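Local coordinates for protein polyketide Synthase III (Ectocarpus siliculosus, PDB 4B0N) that probably acts as a type III polyketide synthase of the chalcone synthase family, transferring acyl groups to make phenolic precursors of algal phlorotannins, at residues 297-311 with 335-347. Sequence-based numbering, arbitrary orientation.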
loop_
_atom_site.group_PDB
_atom_site.type_symbol
_atom_site.label_atom_id
_atom_site.label_comp_id
_atom_site.label_asym_id
_atom_site.label_seq_id
_atom_site.Cartn_x
_atom_site.Cartn_y
_atom_site.Cartn_z
ATOM N N LYS A 297 -17.040 7.399 19.524
ATOM C CA LYS A 297 -16.770 8.094 20.778
ATOM C C LYS A 297 -15.990 7.193 21.731
ATOM O O LYS A 297 -15.382 7.673 22.691
ATOM C CB LYS A 297 -18.082 8.517 21.446
ATOM C CG LYS A 297 -19.163 9.012 20.497
ATOM C CD LYS A 297 -20.520 9.021 21.183
ATOM C CE LYS A 297 -21.647 9.017 20.163
ATOM N NZ LYS A 297 -22.994 8.906 20.790
ATOM N N PHE A 298 -16.009 5.891 21.451
ATOM C CA PHE A 298 -15.408 4.882 22.323
ATOM C C PHE A 298 -13.932 4.620 22.016
ATOM O O PHE A 298 -13.262 3.884 22.748
ATOM C CB PHE A 298 -16.207 3.573 22.255
ATOM C CG PHE A 298 -17.697 3.773 22.186
ATOM C CD1 PHE A 298 -18.376 4.444 23.201
ATOM C CD2 PHE A 298 -18.424 3.288 21.103
ATOM C CE1 PHE A 298 -19.746 4.633 23.133
ATOM C CE2 PHE A 298 -19.797 3.471 21.033
ATOM C CZ PHE A 298 -20.458 4.144 22.048
ATOM N N LEU A 299 -13.431 5.226 20.940
ATOM C CA LEU A 299 -12.030 5.080 20.532
ATOM C C LEU A 299 -11.053 5.427 21.665
ATOM O O LEU A 299 -10.134 4.653 21.931
ATOM C CB LEU A 299 -11.730 5.919 19.282
ATOM C CG LEU A 299 -10.717 5.448 18.227
ATOM C CD1 LEU A 299 -10.564 6.527 17.168
ATOM C CD2 LEU A 299 -9.351 5.084 18.794
ATOM N N PRO A 300 -11.246 6.587 22.336
ATOM C CA PRO A 300 -10.380 6.904 23.471
ATOM C C PRO A 300 -10.412 5.839 24.567
ATOM O O PRO A 300 -9.364 5.521 25.132
ATOM C CB PRO A 300 -10.955 8.225 23.988
ATOM C CG PRO A 300 -11.551 8.859 22.785
ATOM C CD PRO A 300 -12.139 7.717 22.012
ATOM N N GLN A 301 -11.594 5.292 24.849
ATOM C CA GLN A 301 -11.746 4.229 25.852
ATOM C C GLN A 301 -11.004 2.947 25.456
ATOM O O GLN A 301 -10.413 2.282 26.308
ATOM C CB GLN A 301 -13.226 3.923 26.123
ATOM C CG GLN A 301 -13.973 4.997 26.904
ATOM C CD GLN A 301 -14.606 6.056 26.017
ATOM O OE1 GLN A 301 -13.950 6.649 25.160
ATOM N NE2 GLN A 301 -15.892 6.306 26.231
ATOM N N TYR A 302 -11.034 2.617 24.165
ATOM C CA TYR A 302 -10.307 1.464 23.631
ATOM C C TYR A 302 -8.807 1.582 23.890
ATOM O O TYR A 302 -8.146 0.592 24.218
ATOM C CB TYR A 302 -10.535 1.308 22.121
ATOM C CG TYR A 302 -11.963 1.053 21.675
ATOM C CD1 TYR A 302 -12.898 0.454 22.525
ATOM C CD2 TYR A 302 -12.365 1.374 20.377
ATOM C CE1 TYR A 302 -14.199 0.214 22.103
ATOM C CE2 TYR A 302 -13.660 1.135 19.945
ATOM C CZ TYR A 302 -14.573 0.555 20.810
ATOM O OH TYR A 302 -15.860 0.317 20.383
ATOM N N ILE A 303 -8.284 2.799 23.733
ATOM C CA ILE A 303 -6.863 3.080 23.925
ATOM C C ILE A 303 -6.461 2.871 25.385
ATOM O O ILE A 303 -5.589 2.061 25.674
ATOM C CB ILE A 303 -6.483 4.498 23.430
ATOM C CG1 ILE A 303 -6.720 4.615 21.918
ATOM C CG2 ILE A 303 -5.031 4.823 23.766
ATOM C CD1 ILE A 303 -6.814 6.038 21.411
ATOM N N ALA A 304 -7.125 3.580 26.297
ATOM C CA ALA A 304 -6.843 3.477 27.732
ATOM C C ALA A 304 -7.030 2.056 28.263
ATOM O O ALA A 304 -6.378 1.660 29.231
ATOM C CB ALA A 304 -7.709 4.455 28.516
ATOM N N LYS A 305 -7.917 1.300 27.619
ATOM C CA LYS A 305 -8.212 -0.071 28.021
ATOM C C LYS A 305 -7.156 -1.061 27.533
ATOM O O LYS A 305 -6.968 -2.115 28.143
ATOM C CB LYS A 305 -9.597 -0.488 27.515
ATOM C CG LYS A 305 -10.159 -1.739 28.172
ATOM C CD LYS A 305 -11.631 -1.932 27.842
ATOM C CE LYS A 305 -12.239 -3.068 28.653
ATOM N NZ LYS A 305 -11.741 -4.405 28.225
ATOM N N ASN A 306 -6.461 -0.717 26.449
ATOM C CA ASN A 306 -5.542 -1.656 25.796
ATOM C C ASN A 306 -4.086 -1.207 25.640
ATOM O O ASN A 306 -3.217 -2.038 25.357
ATOM C CB ASN A 306 -6.095 -2.068 24.430
ATOM C CG ASN A 306 -7.302 -2.975 24.537
ATOM O OD1 ASN A 306 -7.246 -4.031 25.167
ATOM N ND2 ASN A 306 -8.400 -2.574 23.909
ATOM N N ILE A 307 -3.822 0.087 25.823
ATOM C CA ILE A 307 -2.482 0.653 25.594
ATOM C C ILE A 307 -1.418 0.100 26.550
ATOM O O ILE A 307 -0.238 0.028 26.192
ATOM C CB ILE A 307 -2.487 2.212 25.573
ATOM C CG1 ILE A 307 -1.180 2.771 24.994
ATOM C CG2 ILE A 307 -2.771 2.800 26.954
ATOM C CD1 ILE A 307 -0.932 2.417 23.542
ATOM N N ALA A 308 -1.843 -0.300 27.749
ATOM C CA ALA A 308 -0.951 -0.937 28.715
ATOM C C ALA A 308 -0.429 -2.268 28.177
ATOM O O ALA A 308 0.780 -2.495 28.157
ATOM C CB ALA A 308 -1.649 -1.130 30.056
ATOM N N PHE A 309 -1.346 -3.124 27.721
ATOM C CA PHE A 309 -1.003 -4.456 27.214
ATOM C C PHE A 309 -0.041 -4.410 26.026
ATOM O O PHE A 309 0.812 -5.288 25.882
ATOM C CB PHE A 309 -2.270 -5.239 26.843
ATOM C CG PHE A 309 -2.015 -6.684 26.504
ATOM C CD1 PHE A 309 -1.876 -7.637 27.512
ATOM C CD2 PHE A 309 -1.910 -7.096 25.176
ATOM C CE1 PHE A 309 -1.636 -8.970 27.204
ATOM C CE2 PHE A 309 -1.670 -8.428 24.863
ATOM C CZ PHE A 309 -1.534 -9.365 25.878
ATOM N N PHE A 310 -0.185 -3.386 25.188
ATOM C CA PHE A 310 0.688 -3.190 24.032
ATOM C C PHE A 310 2.094 -2.734 24.432
ATOM O O PHE A 310 3.090 -3.303 23.974
ATOM C CB PHE A 310 0.056 -2.199 23.043
ATOM C CG PHE A 310 1.015 -1.672 22.006
ATOM C CD1 PHE A 310 1.448 -2.480 20.955
ATOM C CD2 PHE A 310 1.481 -0.361 22.073
ATOM C CE1 PHE A 310 2.329 -1.992 20.000
ATOM C CE2 PHE A 310 2.362 0.131 21.121
ATOM C CZ PHE A 310 2.786 -0.686 20.084
ATOM N N ALA A 311 2.164 -1.710 25.280
ATOM C CA ALA A 311 3.439 -1.106 25.671
ATOM C C ALA A 311 4.228 -1.969 26.653
ATOM O O ALA A 311 5.453 -2.067 26.547
ATOM C CB ALA A 311 3.222 0.290 26.234
ATOM N N ARG A 335 -7.344 15.672 21.281
ATOM C CA ARG A 335 -7.313 15.953 22.712
ATOM C C ARG A 335 -7.423 14.661 23.520
ATOM O O ARG A 335 -6.518 14.317 24.284
ATOM C CB ARG A 335 -8.449 16.915 23.083
ATOM C CG ARG A 335 -8.177 17.799 24.291
ATOM C CD ARG A 335 -9.351 18.731 24.557
ATOM N NE ARG A 335 -8.927 20.043 25.053
ATOM C CZ ARG A 335 -8.760 20.358 26.337
ATOM N NH1 ARG A 335 -8.982 19.456 27.287
ATOM N NH2 ARG A 335 -8.368 21.581 26.672
ATOM N N ARG A 336 -8.524 13.940 23.314
ATOM C CA ARG A 336 -8.826 12.729 24.072
ATOM C C ARG A 336 -7.886 11.565 23.763
ATOM O O ARG A 336 -7.654 10.710 24.621
ATOM C CB ARG A 336 -10.283 12.305 23.857
ATOM C CG ARG A 336 -11.304 13.163 24.593
ATOM C CD ARG A 336 -12.545 12.359 24.952
ATOM N NE ARG A 336 -12.298 11.445 26.070
ATOM C CZ ARG A 336 -12.935 10.292 26.265
ATOM N NH1 ARG A 336 -13.871 9.883 25.413
ATOM N NH2 ARG A 336 -12.632 9.539 27.314
ATOM N N ILE A 337 -7.350 11.535 22.543
ATOM C CA ILE A 337 -6.450 10.455 22.120
ATOM C C ILE A 337 -5.132 10.472 22.913
ATOM O O ILE A 337 -4.649 9.421 23.345
ATOM C CB ILE A 337 -6.230 10.458 20.587
ATOM C CG1 ILE A 337 -7.540 10.083 19.877
ATOM C CG2 ILE A 337 -5.114 9.500 20.186
ATOM C CD1 ILE A 337 -7.569 10.353 18.384
ATOM N N ILE A 338 -4.578 11.663 23.125
ATOM C CA ILE A 338 -3.367 11.819 23.935
ATOM C C ILE A 338 -3.661 11.581 25.421
ATOM O O ILE A 338 -2.892 10.903 26.109
ATOM C CB ILE A 338 -2.717 13.208 23.740
ATOM C CG1 ILE A 338 -2.463 13.475 22.254
ATOM C CG2 ILE A 338 -1.418 13.310 24.533
ATOM C CD1 ILE A 338 -2.142 14.918 21.923
ATOM N N GLU A 339 -4.778 12.130 25.898
ATOM C CA GLU A 339 -5.168 12.052 27.311
ATOM C C GLU A 339 -5.309 10.622 27.838
ATOM O O GLU A 339 -4.888 10.325 28.958
ATOM C CB GLU A 339 -6.470 12.819 27.551
ATOM C CG GLU A 339 -6.315 14.329 27.624
ATOM C CD GLU A 339 -7.646 15.052 27.732
ATOM O OE1 GLU A 339 -8.698 14.420 27.491
ATOM O OE2 GLU A 339 -7.640 16.259 28.057
ATOM N N GLU A 340 -5.908 9.750 27.031
ATOM C CA GLU A 340 -6.129 8.359 27.424
ATOM C C GLU A 340 -4.857 7.517 27.308
ATOM O O GLU A 340 -4.710 6.501 27.996
ATOM C CB GLU A 340 -7.280 7.744 26.624
ATOM C CG GLU A 340 -8.638 8.389 26.886
ATOM C CD GLU A 340 -9.242 8.013 28.234
ATOM O OE1 GLU A 340 -8.678 8.386 29.287
ATOM O OE2 GLU A 340 -10.302 7.351 28.239
ATOM N N ALA A 341 -3.945 7.945 26.436
ATOM C CA ALA A 341 -2.605 7.372 26.373
ATOM C C ALA A 341 -1.838 7.725 27.646
ATOM O O ALA A 341 -1.084 6.903 28.169
ATOM C CB ALA A 341 -1.868 7.876 25.145
ATOM N N GLN A 342 -2.044 8.947 28.136
ATOM C CA GLN A 342 -1.474 9.398 29.405
ATOM C C GLN A 342 -2.080 8.651 30.586
ATOM O O GLN A 342 -1.374 8.295 31.527
ATOM C CB GLN A 342 -1.698 10.898 29.596
ATOM C CG GLN A 342 -0.864 11.784 28.689
ATOM C CD GLN A 342 -1.162 13.259 28.878
ATOM O OE1 GLN A 342 -1.732 13.669 29.891
ATOM N NE2 GLN A 342 -0.776 14.066 27.898
ATOM N N ASN A 343 -3.391 8.427 30.529
ATOM C CA ASN A 343 -4.114 7.750 31.600
ATOM C C ASN A 343 -3.759 6.272 31.712
ATOM O O ASN A 343 -3.490 5.776 32.808
ATOM C CB ASN A 343 -5.626 7.921 31.422
ATOM C CG ASN A 343 -6.102 9.319 31.770
ATOM O OD1 ASN A 343 -5.511 10.004 32.606
ATOM N ND2 ASN A 343 -7.185 9.746 31.132
ATOM N N GLY A 344 -3.750 5.583 30.572
ATOM C CA GLY A 344 -3.461 4.151 30.521
ATOM C C GLY A 344 -2.015 3.790 30.809
ATOM O O GLY A 344 -1.729 2.669 31.231
ATOM N N LEU A 345 -1.106 4.735 30.579
ATOM C CA LEU A 345 0.325 4.509 30.799
ATOM C C LEU A 345 0.874 5.277 31.999
ATOM O O LEU A 345 2.028 5.083 32.392
ATOM C CB LEU A 345 1.134 4.862 29.546
ATOM C CG LEU A 345 0.920 4.047 28.268
ATOM C CD1 LEU A 345 1.721 4.658 27.129
ATOM C CD2 LEU A 345 1.296 2.584 28.471
ATOM N N GLY A 346 0.042 6.143 32.575
ATOM C CA GLY A 346 0.447 6.981 33.697
ATOM C C GLY A 346 1.559 7.937 33.309
ATOM O O GLY A 346 2.512 8.132 34.067
ATOM N N LEU A 347 1.437 8.525 32.120
ATOM C CA LEU A 347 2.436 9.458 31.604
ATOM C C LEU A 347 2.142 10.893 32.016
ATOM O O LEU A 347 0.986 11.324 32.033
ATOM C CB LEU A 347 2.527 9.377 30.077
ATOM C CG LEU A 347 3.020 8.087 29.416
ATOM C CD1 LEU A 347 2.933 8.224 27.905
ATOM C CD2 LEU A 347 4.436 7.737 29.845
#
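Ile-307 meets Leu-345 and Gly-344 where helices 299-311 and 335-345 pack side by side, running the same general way at 38° with their axes 7.9 Å apart at closest approach. The two branches of Ile-307 divide the work. CG1, anti to the backbone N (chi1 -166°), turns to Leu-345. The two side chains cross at about a right angle, Ile-307 CG1 4.1 Å from Leu-345 CD1. CG2 lies over the bare backbone of Gly-344, 3.9 Å from its CA. With no side chain on Gly-344, the backbones can draw in here, its CA 4.4 Å from that of Ala-304. Leu-345 sends its other methyl, CD2, to Ala-311 CB (3.7 Å). Nearer the start of the helices, Ile-303 reaches Ile-337 with CD1 against CG2. The side chain of Ile-337 lies about 6 Å from bound arachidonic acid. Beneath this row, Phe-398 and Phe-400 of strand 394-401 and Trp-328 and Val-330 of strand 327-330 supply the floor, so the pair covers one face of the C-terminal-domain sheet, in keeping with the thiolase-like fold.

Toward the outer side, Ala-304 CB rests against the aliphatic base of Glu-340. The edge is closed by Arg-336, whose guanidinium lies with one face over Pro-300 CB. Its NH1 donates to Gln-301 OE1 (3.2 Å), approaching from above the carbonyl plane in a bent bond of 138°. NH2 makes a salt bridge with OE2 of Glu-340, whose bent chain folds the carboxylate back along the seam; Asn-343 ND2 donates to the other oxygen, OE1, at 2.7 Å. Arginine and amide thus hold both carboxylate oxygens, which would probably favour the ionised glutamate. One bent hydrogen bond crosses the interface; the other contacts across it are van der Waals, some through aliphatic parts of polar residues.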